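Local atomic coordinates of NANS (YJHS), A 9-O-acetyl N-acetylneuraminic acid esterase (Escherichia coli O157:H7 EDL933, PDB entry 3PT5), a protein that probably removes the 9-O-acetyl group from 9-O-acetyl-N-acetylneuraminate, which allows the bacterium to grow on this host sialic acid. Residues A27-Y35 / P128-F136; F207-R215 / D230-T238. All coordinates share one frame; numbering follows the deposited sequence.

Contact 1: residues A27-Y35 / P128-F136; sequences AGQSNAMAY and PCCRGGSAF
Cys130 turns its thiol into an apolar corner made by 27-35. SG lies 3.5 Å from CB of Ala32 and also touches CA of Ala27. The thiol gets there because SG stands beside the backbone N, opposite the carbonyl carbon (chi1 -51°). Met33 lies along Cys130 CB with its CB, CG and SD, the SD at 3.6 Å. The same sulfur sits at the edge of the Tyr35 ring, in its plane. CB of Ser30 covers one face of that ring, and Tyr35 OH reaches to 3.7 Å from CA of Gly132 while bonding to Gln84.

The sequence GQSN after strand 20-28 matches the first conserved block of SGNH hydrolases, whose serine is the nucleophile; Ser30 probably has that role. Ser30 packs on His312. Water 1 joins Ser30 OG (2.9 Å) to Gln29 NE2 and to Gly133 N (3.1 Å). Gly133 N, which donates to this water, is placed as an oxyanion-hole donor of SGNH hydrolases would be.

Gln29 lays its CB against Ser134 OG at 3.4 Å. Its OE1 bonds to the backbone N of Gly191, so both ends of the amide are held. Ser134 OG donates to Arg131 O (2.7 Å) across the type II turn 131-134 and also bonds to Trp157. A nearly straight bond from Arg131 N to Gly28 O (2.9 Å, 163°) ties the turn to the end of strand 20-28.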
ATOM      1  N   ALA A  27      -1.950  -2.210  -3.208  1.00  9.78           N
ATOM      2  CA  ALA A  27      -3.236  -2.777  -2.792  1.00  9.04           C
ATOM      3  C   ALA A  27      -3.058  -3.823  -1.694  1.00  8.44           C
ATOM      4  O   ALA A  27      -1.931  -4.298  -1.414  1.00  9.01           O
ATOM      5  CB  ALA A  27      -3.937  -3.385  -4.014  1.00  9.89           C
ATOM      6  N   GLY A  28      -4.176  -4.175  -1.045  1.00  8.29           N
ATOM      7  CA  GLY A  28      -4.177  -5.135   0.010  1.00  7.82           C
ATOM      8  C   GLY A  28      -4.862  -4.661   1.262  1.00  7.96           C
ATOM      9  O   GLY A  28      -5.808  -3.880   1.183  1.00  7.87           O
ATOM     10  N   GLN A  29      -4.336  -5.095   2.417  1.00  8.36           N
ATOM     11  CA  GLN A  29      -4.919  -4.693   3.698  1.00  8.70           C
ATOM     12  C   GLN A  29      -3.978  -3.782   4.493  1.00  8.62           C
ATOM     13  O   GLN A  29      -3.172  -3.088   3.886  1.00 10.12           O
ATOM     14  CB  GLN A  29      -5.524  -5.880   4.458  1.00  9.23           C
ATOM     15  CG  GLN A  29      -4.587  -6.963   4.944  1.00  9.22           C
ATOM     16  CD  GLN A  29      -5.380  -8.200   5.356  1.00 12.84           C
ATOM     17  OE1 GLN A  29      -5.349  -9.205   4.668  1.00 14.04           O
ATOM     18  NE2 GLN A  29      -6.151  -8.094   6.431  1.00 12.05           N
ATOM     19  N   SER A  30      -4.092  -3.766   5.815  1.00  8.91           N
ATOM     20  CA  SER A  30      -3.434  -2.739   6.617  1.00  9.61           C
ATOM     21  C   SER A  30      -1.952  -2.535   6.366  1.00  9.30           C
ATOM     22  O   SER A  30      -1.487  -1.399   6.372  1.00 11.18           O
ATOM     23  CB  SER A  30      -3.668  -2.956   8.116  1.00  9.12           C
ATOM     24  OG  SER A  30      -3.077  -4.158   8.540  1.00 10.37           O
ATOM     25  N   ASN A  31      -1.196  -3.620   6.157  1.00 10.27           N
ATOM     26  CA  ASN A  31       0.264  -3.451   6.053  1.00  9.41           C
ATOM     27  C   ASN A  31       0.754  -2.929   4.703  1.00  9.30           C
ATOM     28  O   ASN A  31       1.915  -2.574   4.561  1.00 10.90           O
ATOM     29  CB  ASN A  31       1.002  -4.713   6.531  1.00  8.93           C
ATOM     30  CG  ASN A  31       1.062  -4.779   8.039  1.00  9.48           C
ATOM     31  OD1 ASN A  31       1.379  -3.763   8.688  1.00  8.36           O
ATOM     32  ND2 ASN A  31       0.720  -5.940   8.624  1.00  7.78           N
ATOM     33  N   ALA A  32      -0.156  -2.800   3.757  1.00  8.84           N
ATOM     34  CA  ALA A  32       0.116  -2.186   2.456  1.00  9.77           C
ATOM     35  C   ALA A  32      -0.018  -0.662   2.522  1.00 10.20           C
ATOM     36  O   ALA A  32       0.484   0.041   1.648  1.00 11.10           O
ATOM     37  CB  ALA A  32      -0.829  -2.714   1.406  1.00  9.37           C
ATOM     38  N   MET A  33      -0.701  -0.185   3.563  1.00 10.60           N
ATOM     39  CA  MET A  33      -1.104   1.214   3.633  1.00  9.16           C
ATOM     40  C   MET A  33      -0.639   1.878   4.921  1.00  9.08           C
ATOM     41  O   MET A  33       0.236   1.380   5.604  1.00  9.52           O
ATOM     42  CB  MET A  33      -2.623   1.309   3.481  1.00  9.39           C
ATOM     43  CG  MET A  33      -3.414   0.396   4.391  1.00  9.50           C
ATOM     44  SD  MET A  33      -5.188   0.712   4.284  1.00 11.03           S
ATOM     45  CE  MET A  33      -5.289   2.348   5.039  1.00 11.69           C
ATOM     46  N   ALA A  34      -1.234   3.023   5.259  1.00  8.65           N
ATOM     47  CA  ALA A  34      -0.713   3.829   6.321  1.00  9.11           C
ATOM     48  C   ALA A  34      -1.197   3.347   7.689  1.00  9.41           C
ATOM     49  O   ALA A  34      -2.182   3.833   8.218  1.00  9.17           O
ATOM     50  CB  ALA A  34      -1.128   5.305   6.078  1.00  9.62           C
ATOM     51  N   TYR A  35      -0.492   2.368   8.246  1.00  8.13           N
ATOM     52  CA  TYR A  35      -0.730   1.904   9.601  1.00  7.85           C
ATOM     53  C   TYR A  35       0.480   2.113  10.505  1.00  8.17           C
ATOM     54  O   TYR A  35       0.466   1.703  11.630  1.00  9.22           O
ATOM     55  CB  TYR A  35      -1.203   0.464   9.610  1.00  9.57           C
ATOM     56  CG  TYR A  35      -2.721   0.338   9.529  1.00  7.03           C
ATOM     57  CD1 TYR A  35      -3.390   0.587   8.326  1.00  7.12           C
ATOM     58  CD2 TYR A  35      -3.489  -0.004  10.651  1.00  6.85           C
ATOM     59  CE1 TYR A  35      -4.749   0.443   8.227  1.00  8.92           C
ATOM     60  CE2 TYR A  35      -4.868  -0.141  10.558  1.00 10.33           C
ATOM     61  CZ  TYR A  35      -5.488   0.096   9.339  1.00 10.20           C
ATOM     62  OH  TYR A  35      -6.880  -0.057   9.276  1.00 13.40           O
ATOM     63  N   PRO A 128      -3.475   4.009  -5.057  1.00 10.83           N
ATOM     64  CA  PRO A 128      -3.702   3.393  -3.752  1.00 10.57           C
ATOM     65  C   PRO A 128      -5.089   2.761  -3.673  1.00 11.25           C
ATOM     66  O   PRO A 128      -6.111   3.459  -3.801  1.00 11.82           O
ATOM     67  CB  PRO A 128      -3.480   4.557  -2.756  1.00 10.24           C
ATOM     68  CG  PRO A 128      -3.695   5.788  -3.549  1.00 11.55           C
ATOM     69  CD  PRO A 128      -3.587   5.478  -5.012  1.00 11.67           C
ATOM     70  N   CYS A 129      -5.085   1.440  -3.468  1.00 11.25           N
ATOM     71  CA  CYS A 129      -6.308   0.632  -3.382  1.00 11.54           C
ATOM     72  C   CYS A 129      -6.311  -0.331  -2.204  1.00 11.97           C
ATOM     73  O   CYS A 129      -6.634  -1.493  -2.387  1.00 14.06           O
ATOM     74  CB  CYS A 129      -6.528  -0.137  -4.693  1.00 11.43           C
ATOM     75  SG  CYS A 129      -6.559   0.901  -6.161  1.00 16.18           S
ATOM     76  N   CYS A 130      -5.930   0.154  -1.017  1.00 11.20           N
ATOM     77  CA  CYS A 130      -5.860  -0.707   0.163  1.00 11.64           C
ATOM     78  C   CYS A 130      -7.029  -0.486   1.094  1.00 11.50           C
ATOM     79  O   CYS A 130      -7.635   0.590   1.115  1.00 11.85           O
ATOM     80  CB  CYS A 130      -4.575  -0.429   0.932  1.00 10.54           C
ATOM     81  SG  CYS A 130      -3.068  -0.472  -0.045  1.00 13.17           S
ATOM     82  N   ARG A 131      -7.324  -1.501   1.902  1.00 10.74           N
ATOM     83  CA  ARG A 131      -8.411  -1.408   2.859  1.00 11.67           C
ATOM     84  C   ARG A 131      -8.003  -2.227   4.088  1.00 10.46           C
ATOM     85  O   ARG A 131      -7.820  -3.429   3.997  1.00  9.91           O
ATOM     86  CB  ARG A 131      -9.723  -1.927   2.210  1.00 12.53           C
ATOM     87  CG  ARG A 131     -10.894  -2.129   3.193  1.00 15.34           C
ATOM     88  CD  ARG A 131     -11.169  -0.821   3.851  1.00 15.45           C
ATOM     89  NE  ARG A 131     -12.479  -0.696   4.483  1.00 17.20           N
ATOM     90  CZ  ARG A 131     -12.707  -0.811   5.783  1.00 19.57           C
ATOM     91  NH1 ARG A 131     -11.717  -1.078   6.629  1.00 20.97           N
ATOM     92  NH2 ARG A 131     -13.943  -0.628   6.242  1.00 20.44           N
ATOM     93  N   GLY A 132      -7.842  -1.571   5.229  1.00 10.20           N
ATOM     94  CA  GLY A 132      -7.549  -2.304   6.470  1.00 10.01           C
ATOM     95  C   GLY A 132      -8.659  -3.288   6.751  1.00 10.57           C
ATOM     96  O   GLY A 132      -9.836  -3.003   6.486  1.00 11.61           O
ATOM     97  N   GLY A 133      -8.287  -4.454   7.272  1.00 10.54           N
ATOM     98  CA  GLY A 133      -9.235  -5.480   7.696  1.00 12.80           C
ATOM     99  C   GLY A 133     -10.037  -6.075   6.564  1.00 13.06           C
ATOM    100  O   GLY A 133     -11.199  -6.471   6.750  1.00 15.66           O
ATOM    101  N   SER A 134      -9.426  -6.132   5.395  1.00 11.46           N
ATOM    102  CA  SER A 134     -10.047  -6.733   4.226  1.00 11.13           C
ATOM    103  C   SER A 134      -9.512  -8.157   4.036  1.00 11.04           C
ATOM    104  O   SER A 134      -8.423  -8.520   4.527  1.00 12.74           O
ATOM    105  CB  SER A 134      -9.834  -5.842   2.988  1.00 10.26           C
ATOM    106  OG  SER A 134      -8.452  -5.715   2.718  1.00 11.93           O
ATOM    107  N   ALA A 135     -10.290  -8.985   3.343  1.00 11.47           N
ATOM    108  CA  ALA A 135      -9.958 -10.407   3.241  1.00 10.55           C
ATOM    109  C   ALA A 135     -10.684 -11.066   2.088  1.00 11.27           C
ATOM    110  O   ALA A 135     -11.617 -10.499   1.570  1.00 11.08           O
ATOM    111  CB  ALA A 135     -10.328 -11.124   4.535  1.00 11.21           C
ATOM    112  N   PHE A 136     -10.257 -12.276   1.747  1.00 11.97           N
ATOM    113  CA  PHE A 136     -10.998 -13.084   0.775  1.00 12.21           C
ATOM    114  C   PHE A 136     -12.075 -13.924   1.411  1.00 12.70           C
ATOM    115  O   PHE A 136     -13.061 -14.268   0.741  1.00 13.08           O
ATOM    116  CB  PHE A 136     -10.052 -13.998  -0.000  1.00 11.76           C
ATOM    117  CG  PHE A 136      -9.210 -13.263  -1.013  1.00 11.89           C
ATOM    118  CD1 PHE A 136      -9.696 -12.980  -2.298  1.00 10.42           C
ATOM    119  CD2 PHE A 136      -7.932 -12.819  -0.672  1.00 12.09           C
ATOM    120  CE1 PHE A 136      -8.903 -12.297  -3.224  1.00 11.96           C
ATOM    121  CE2 PHE A 136      -7.131 -12.116  -1.596  1.00 10.65           C
ATOM    122  CZ  PHE A 136      -7.622 -11.861  -2.879  1.00 11.95           C
TER
HETATM  123  O   HOH W   1      -5.573  -5.620   8.194  1.00  2.71           O

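Contact 2: residues F207-R215 / D230-T238; sequences FNHMVEAFR and DAPWFCGDT
The indole of Trp233 has CG2 of Val211 over the centre of one face, 3.9 Å from the centroid of the six-membered ring. At its edge, CZ2 points onto a face of Phe214, 3.7 Å from CG of that ring. This is an edge-to-face pair, planes at 90°. Phe207 meets the indole obliquely through CE1 and CZ, and CZ also touches Cys235 SG. Met210 crosses at about a right angle and brings its CE to 4.0 Å from CH2 of Trp233.

The guanidinium of Arg215 lies between CG1 of Val211 on one face and CB of Asp230 on the other. Val211 holds CG1, opposite its backbone N, on the guanidinium and CG2, opposite the carbonyl carbon, on the indole. The Asp230 carboxylate is roughly parallel to the guanidinium, but no N-H points at the oxygen, and NH1 to OD1 is 4.1 Å. NH2 donates to Ala231 O at 2.9 Å from 41° above the carbonyl plane, and NH1 bonds to Ala263 O. Water 2 lies at the edges of the indole and the guanidinium, in the plane of each. It accepts from Arg215 NE and from Trp233 NE1 (2.9 Å), and donates to Ala231 O.

The axes of helix 207-215 and strand 233-236 pass 12.3 Å apart at 151°, close to antiparallel. Trp233 spans the gap. This is the packing of a helix over the central, mostly parallel sheet of an SGNH hydrolase.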
ATOM      1  N   PHE A 207      -6.967 -15.753  -4.377  1.00 13.25           N
ATOM      2  CA  PHE A 207      -5.933 -14.815  -4.817  1.00 13.54           C
ATOM      3  C   PHE A 207      -5.541 -15.061  -6.281  1.00 14.08           C
ATOM      4  O   PHE A 207      -5.532 -14.120  -7.087  1.00 14.60           O
ATOM      5  CB  PHE A 207      -4.699 -14.917  -3.913  1.00 13.64           C
ATOM      6  CG  PHE A 207      -3.533 -14.090  -4.393  1.00 11.00           C
ATOM      7  CD1 PHE A 207      -3.528 -12.700  -4.221  1.00 11.79           C
ATOM      8  CD2 PHE A 207      -2.467 -14.685  -5.057  1.00  9.09           C
ATOM      9  CE1 PHE A 207      -2.457 -11.943  -4.678  1.00 11.22           C
ATOM     10  CE2 PHE A 207      -1.373 -13.906  -5.547  1.00 12.20           C
ATOM     11  CZ  PHE A 207      -1.374 -12.555  -5.345  1.00 10.63           C
ATOM     12  N   ASN A 208      -5.247 -16.316  -6.620  1.00 13.87           N
ATOM     13  CA  ASN A 208      -4.841 -16.632  -7.993  1.00 14.21           C
ATOM     14  C   ASN A 208      -5.912 -16.245  -8.979  1.00 14.91           C
ATOM     15  O   ASN A 208      -5.610 -15.686 -10.019  1.00 15.53           O
ATOM     16  CB  ASN A 208      -4.507 -18.103  -8.158  1.00 13.83           C
ATOM     17  CG  ASN A 208      -3.174 -18.475  -7.547  1.00 16.14           C
ATOM     18  OD1 ASN A 208      -2.631 -17.769  -6.686  1.00 16.34           O
ATOM     19  ND2 ASN A 208      -2.617 -19.580  -8.010  1.00 19.28           N
ATOM     20  N   HIS A 209      -7.175 -16.515  -8.649  1.00 14.24           N
ATOM     21  CA  HIS A 209      -8.260 -16.171  -9.553  1.00 15.88           C
ATOM     22  C   HIS A 209      -8.384 -14.667  -9.767  1.00 15.18           C
ATOM     23  O   HIS A 209      -8.675 -14.189 -10.872  1.00 15.67           O
ATOM     24  CB  HIS A 209      -9.573 -16.780  -9.050  1.00 15.69           C
ATOM     25  CG  HIS A 209      -9.629 -18.270  -9.202  1.00 21.04           C
ATOM     26  ND1 HIS A 209     -10.398 -19.077  -8.388  1.00 26.15           N
ATOM     27  CD2 HIS A 209      -9.021 -19.099 -10.085  1.00 24.85           C
ATOM     28  CE1 HIS A 209     -10.252 -20.340  -8.756  1.00 27.12           C
ATOM     29  NE2 HIS A 209      -9.427 -20.381  -9.786  1.00 26.04           N
ATOM     30  N   MET A 210      -8.134 -13.903  -8.708  1.00 14.81           N
ATOM     31  CA  MET A 210      -8.190 -12.447  -8.810  1.00 14.82           C
ATOM     32  C   MET A 210      -7.049 -11.873  -9.642  1.00 14.71           C
ATOM     33  O   MET A 210      -7.223 -10.922 -10.408  1.00 15.26           O
ATOM     34  CB  MET A 210      -8.213 -11.816  -7.422  1.00 14.79           C
ATOM     35  CG  MET A 210      -8.747 -10.432  -7.471  1.00 14.45           C
ATOM     36  SD  MET A 210      -8.749  -9.531  -5.903  1.00 17.24           S
ATOM     37  CE  MET A 210      -7.002  -9.197  -5.700  1.00 12.36           C
ATOM     38  N   VAL A 211      -5.862 -12.433  -9.467  1.00 14.78           N
ATOM     39  CA  VAL A 211      -4.730 -12.024 -10.294  1.00 14.15           C
ATOM     40  C   VAL A 211      -4.999 -12.347 -11.772  1.00 14.30           C
ATOM     41  O   VAL A 211      -4.758 -11.517 -12.624  1.00 14.26           O
ATOM     42  CB  VAL A 211      -3.434 -12.685  -9.854  1.00 13.69           C
ATOM     43  CG1 VAL A 211      -2.330 -12.320 -10.798  1.00 13.13           C
ATOM     44  CG2 VAL A 211      -3.068 -12.263  -8.435  1.00 14.29           C
ATOM     45  N   GLU A 212      -5.521 -13.532 -12.071  1.00 15.58           N
ATOM     46  CA  GLU A 212      -5.847 -13.830 -13.476  1.00 15.98           C
ATOM     47  C   GLU A 212      -6.938 -12.897 -14.037  1.00 15.89           C
ATOM     48  O   GLU A 212      -6.868 -12.492 -15.205  1.00 14.96           O
ATOM     49  CB  GLU A 212      -6.279 -15.285 -13.686  1.00 16.67           C
ATOM     50  CG  GLU A 212      -5.341 -16.371 -13.192  1.00 21.24           C
ATOM     51  CD  GLU A 212      -5.999 -17.747 -13.183  1.00 27.43           C
ATOM     52  OE1 GLU A 212      -7.032 -17.944 -12.492  1.00 30.61           O
ATOM     53  OE2 GLU A 212      -5.467 -18.664 -13.850  1.00 29.92           O
ATOM     54  N   ALA A 213      -7.929 -12.555 -13.218  1.00 15.33           N
ATOM     55  CA  ALA A 213      -8.990 -11.635 -13.649  1.00 16.03           C
ATOM     56  C   ALA A 213      -8.424 -10.242 -13.924  1.00 15.93           C
ATOM     57  O   ALA A 213      -8.759  -9.601 -14.922  1.00 17.38           O
ATOM     58  CB  ALA A 213     -10.123 -11.568 -12.612  1.00 15.08           C
ATOM     59  N   PHE A 214      -7.554  -9.781 -13.032  1.00 16.91           N
ATOM     60  CA  PHE A 214      -6.877  -8.505 -13.184  1.00 16.79           C
ATOM     61  C   PHE A 214      -6.131  -8.454 -14.536  1.00 17.00           C
ATOM     62  O   PHE A 214      -6.226  -7.473 -15.283  1.00 18.12           O
ATOM     63  CB  PHE A 214      -5.914  -8.290 -11.993  1.00 16.37           C
ATOM     64  CG  PHE A 214      -5.173  -6.964 -12.023  1.00 15.72           C
ATOM     65  CD1 PHE A 214      -5.747  -5.817 -11.484  1.00 14.90           C
ATOM     66  CD2 PHE A 214      -3.865  -6.881 -12.543  1.00 15.84           C
ATOM     67  CE1 PHE A 214      -5.063  -4.584 -11.479  1.00 12.91           C
ATOM     68  CE2 PHE A 214      -3.164  -5.660 -12.550  1.00 15.38           C
ATOM     69  CZ  PHE A 214      -3.753  -4.500 -12.012  1.00 15.04           C
ATOM     70  N   ARG A 215      -5.390  -9.510 -14.833  1.00 17.63           N
ATOM     71  CA  ARG A 215      -4.581  -9.579 -16.056  1.00 18.09           C
ATOM     72  C   ARG A 215      -5.448  -9.613 -17.318  1.00 19.39           C
ATOM     73  O   ARG A 215      -5.124  -8.929 -18.293  1.00 19.63           O
ATOM     74  CB  ARG A 215      -3.605 -10.752 -15.983  1.00 18.15           C
ATOM     75  CG  ARG A 215      -2.531 -10.503 -14.937  1.00 16.81           C
ATOM     76  CD  ARG A 215      -1.613 -11.700 -14.702  1.00 15.80           C
ATOM     77  NE  ARG A 215      -0.491 -11.282 -13.861  1.00 12.91           N
ATOM     78  CZ  ARG A 215       0.479 -12.066 -13.373  1.00 14.25           C
ATOM     79  NH1 ARG A 215       0.533 -13.374 -13.621  1.00 15.30           N
ATOM     80  NH2 ARG A 215       1.431 -11.507 -12.616  1.00 13.66           N
ATOM     81  N   ASP A 230       1.486 -10.085 -18.296  1.00 19.45           N
ATOM     82  CA  ASP A 230       1.427 -10.588 -16.929  1.00 18.96           C
ATOM     83  C   ASP A 230       2.222  -9.633 -16.033  1.00 17.67           C
ATOM     84  O   ASP A 230       3.289  -9.993 -15.509  1.00 18.43           O
ATOM     85  CB  ASP A 230       2.044 -11.987 -16.835  1.00 19.76           C
ATOM     86  CG  ASP A 230       1.160 -13.072 -17.432  1.00 22.00           C
ATOM     87  OD1 ASP A 230      -0.061 -12.843 -17.641  1.00 24.49           O
ATOM     88  OD2 ASP A 230       1.704 -14.171 -17.674  1.00 26.24           O
ATOM     89  N   ALA A 231       1.674  -8.437 -15.823  1.00 16.76           N
ATOM     90  CA  ALA A 231       2.359  -7.413 -15.039  1.00 14.97           C
ATOM     91  C   ALA A 231       2.693  -8.007 -13.667  1.00 13.69           C
ATOM     92  O   ALA A 231       1.865  -8.712 -13.091  1.00 13.30           O
ATOM     93  CB  ALA A 231       1.498  -6.171 -14.911  1.00 15.44           C
ATOM     94  N   PRO A 232       3.916  -7.754 -13.152  1.00 12.84           N
ATOM     95  CA  PRO A 232       4.309  -8.303 -11.868  1.00 11.49           C
ATOM     96  C   PRO A 232       3.459  -7.839 -10.675  1.00 10.90           C
ATOM     97  O   PRO A 232       3.075  -6.662 -10.566  1.00 10.46           O
ATOM     98  CB  PRO A 232       5.749  -7.806 -11.683  1.00 11.69           C
ATOM     99  CG  PRO A 232       5.850  -6.588 -12.503  1.00 11.36           C
ATOM    100  CD  PRO A 232       4.920  -6.809 -13.677  1.00 11.58           C
ATOM    101  N   TRP A 233       3.201  -8.792  -9.807  1.00 10.43           N
ATOM    102  CA  TRP A 233       2.665  -8.560  -8.472  1.00  9.86           C
ATOM    103  C   TRP A 233       3.807  -8.801  -7.497  1.00  9.99           C
ATOM    104  O   TRP A 233       4.293  -9.913  -7.360  1.00 10.84           O
ATOM    105  CB  TRP A 233       1.494  -9.490  -8.153  1.00 11.68           C
ATOM    106  CG  TRP A 233       0.252  -9.055  -8.838  1.00  9.95           C
ATOM    107  CD1 TRP A 233       0.111  -8.835 -10.171  1.00 10.50           C
ATOM    108  CD2 TRP A 233      -1.035  -8.805  -8.244  1.00 12.87           C
ATOM    109  NE1 TRP A 233      -1.181  -8.453 -10.461  1.00 11.33           N
ATOM    110  CE2 TRP A 233      -1.909  -8.427  -9.292  1.00 13.09           C
ATOM    111  CE3 TRP A 233      -1.528  -8.855  -6.931  1.00 12.64           C
ATOM    112  CZ2 TRP A 233      -3.259  -8.085  -9.065  1.00 12.75           C
ATOM    113  CZ3 TRP A 233      -2.878  -8.530  -6.704  1.00 15.30           C
ATOM    114  CH2 TRP A 233      -3.723  -8.156  -7.767  1.00 13.37           C
ATOM    115  N   PHE A 234       4.206  -7.738  -6.819  1.00  8.29           N
ATOM    116  CA  PHE A 234       5.204  -7.793  -5.766  1.00  8.83           C
ATOM    117  C   PHE A 234       4.477  -7.975  -4.453  1.00  9.00           C
ATOM    118  O   PHE A 234       3.790  -7.071  -3.964  1.00  9.47           O
ATOM    119  CB  PHE A 234       6.037  -6.523  -5.768  1.00  9.04           C
ATOM    120  CG  PHE A 234       6.725  -6.289  -7.064  1.00 11.64           C
ATOM    121  CD1 PHE A 234       7.932  -6.941  -7.358  1.00 10.34           C
ATOM    122  CD2 PHE A 234       6.141  -5.469  -8.017  1.00  9.80           C
ATOM    123  CE1 PHE A 234       8.577  -6.720  -8.593  1.00 10.40           C
ATOM    124  CE2 PHE A 234       6.765  -5.246  -9.247  1.00 10.92           C
ATOM    125  CZ  PHE A 234       7.976  -5.890  -9.541  1.00 10.91           C
ATOM    126  N   CYS A 235       4.546  -9.195  -3.951  1.00  9.72           N
ATOM    127  CA  CYS A 235       3.703  -9.568  -2.814  1.00  9.62           C
ATOM    128  C   CYS A 235       4.559  -9.535  -1.555  1.00  9.88           C
ATOM    129  O   CYS A 235       5.536 -10.284  -1.424  1.00 10.07           O
ATOM    130  CB  CYS A 235       3.110 -10.956  -3.043  1.00 10.90           C
ATOM    131  SG  CYS A 235       2.084 -11.027  -4.487  1.00 12.04           S
ATOM    132  N   GLY A 236       4.216  -8.654  -0.626  1.00  9.91           N
ATOM    133  CA  GLY A 236       5.023  -8.469   0.564  1.00 10.62           C
ATOM    134  C   GLY A 236       4.646  -9.387   1.709  1.00 10.37           C
ATOM    135  O   GLY A 236       3.505  -9.840   1.841  1.00 11.09           O
ATOM    136  N   ASP A 237       5.627  -9.615   2.563  1.00 10.16           N
ATOM    137  CA  ASP A 237       5.458 -10.415   3.769  1.00  9.69           C
ATOM    138  C   ASP A 237       4.633  -9.661   4.840  1.00  9.38           C
ATOM    139  O   ASP A 237       4.116  -8.543   4.608  1.00  9.53           O
ATOM    140  CB  ASP A 237       6.867 -10.759   4.288  1.00  8.96           C
ATOM    141  CG  ASP A 237       6.935 -12.081   5.079  1.00  9.98           C
ATOM    142  OD1 ASP A 237       5.884 -12.707   5.343  1.00 11.44           O
ATOM    143  OD2 ASP A 237       8.075 -12.485   5.434  1.00 11.59           O
ATOM    144  N   THR A 238       4.485 -10.276   6.003  1.00  9.15           N
ATOM    145  CA  THR A 238       3.739  -9.669   7.104  1.00  8.93           C
ATOM    146  C   THR A 238       4.635  -9.623   8.350  1.00  8.49           C
ATOM    147  O   THR A 238       5.819  -9.989   8.278  1.00  8.96           O
ATOM    148  CB  THR A 238       2.415 -10.416   7.355  1.00 10.18           C
ATOM    149  OG1 THR A 238       1.636  -9.705   8.337  1.00 10.12           O
ATOM    150  CG2 THR A 238       2.648 -11.834   7.796  1.00 11.14           C
TER
HETATM  151  O   HOH W   2      -0.892  -8.159 -13.366  1.00 15.80           O

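Overall arrangement
Both contacts belong to the same central sheet, with their centres about 14 Å apart. Strand 182-189 lies between strand 20-28 of contact 1 and strand 233-236 of contact 2. Phe136, at the end of 128-136, reaches helix 203-218: its CE1 is 3.9 Å from Met210 SD, and its CZ is 3.9 Å from Phe207 CA. Trp188 touches Phe136, Met210, Phe207 and Trp233, and so links the two. Contact 1 holds the probable catalytic Ser30, whereas contact 2 is largely helix-on-sheet packing. The far end of 230-238 still approaches that region. Thr238 OG1 and Asn31 ND2 both bond to Glu192 OE2.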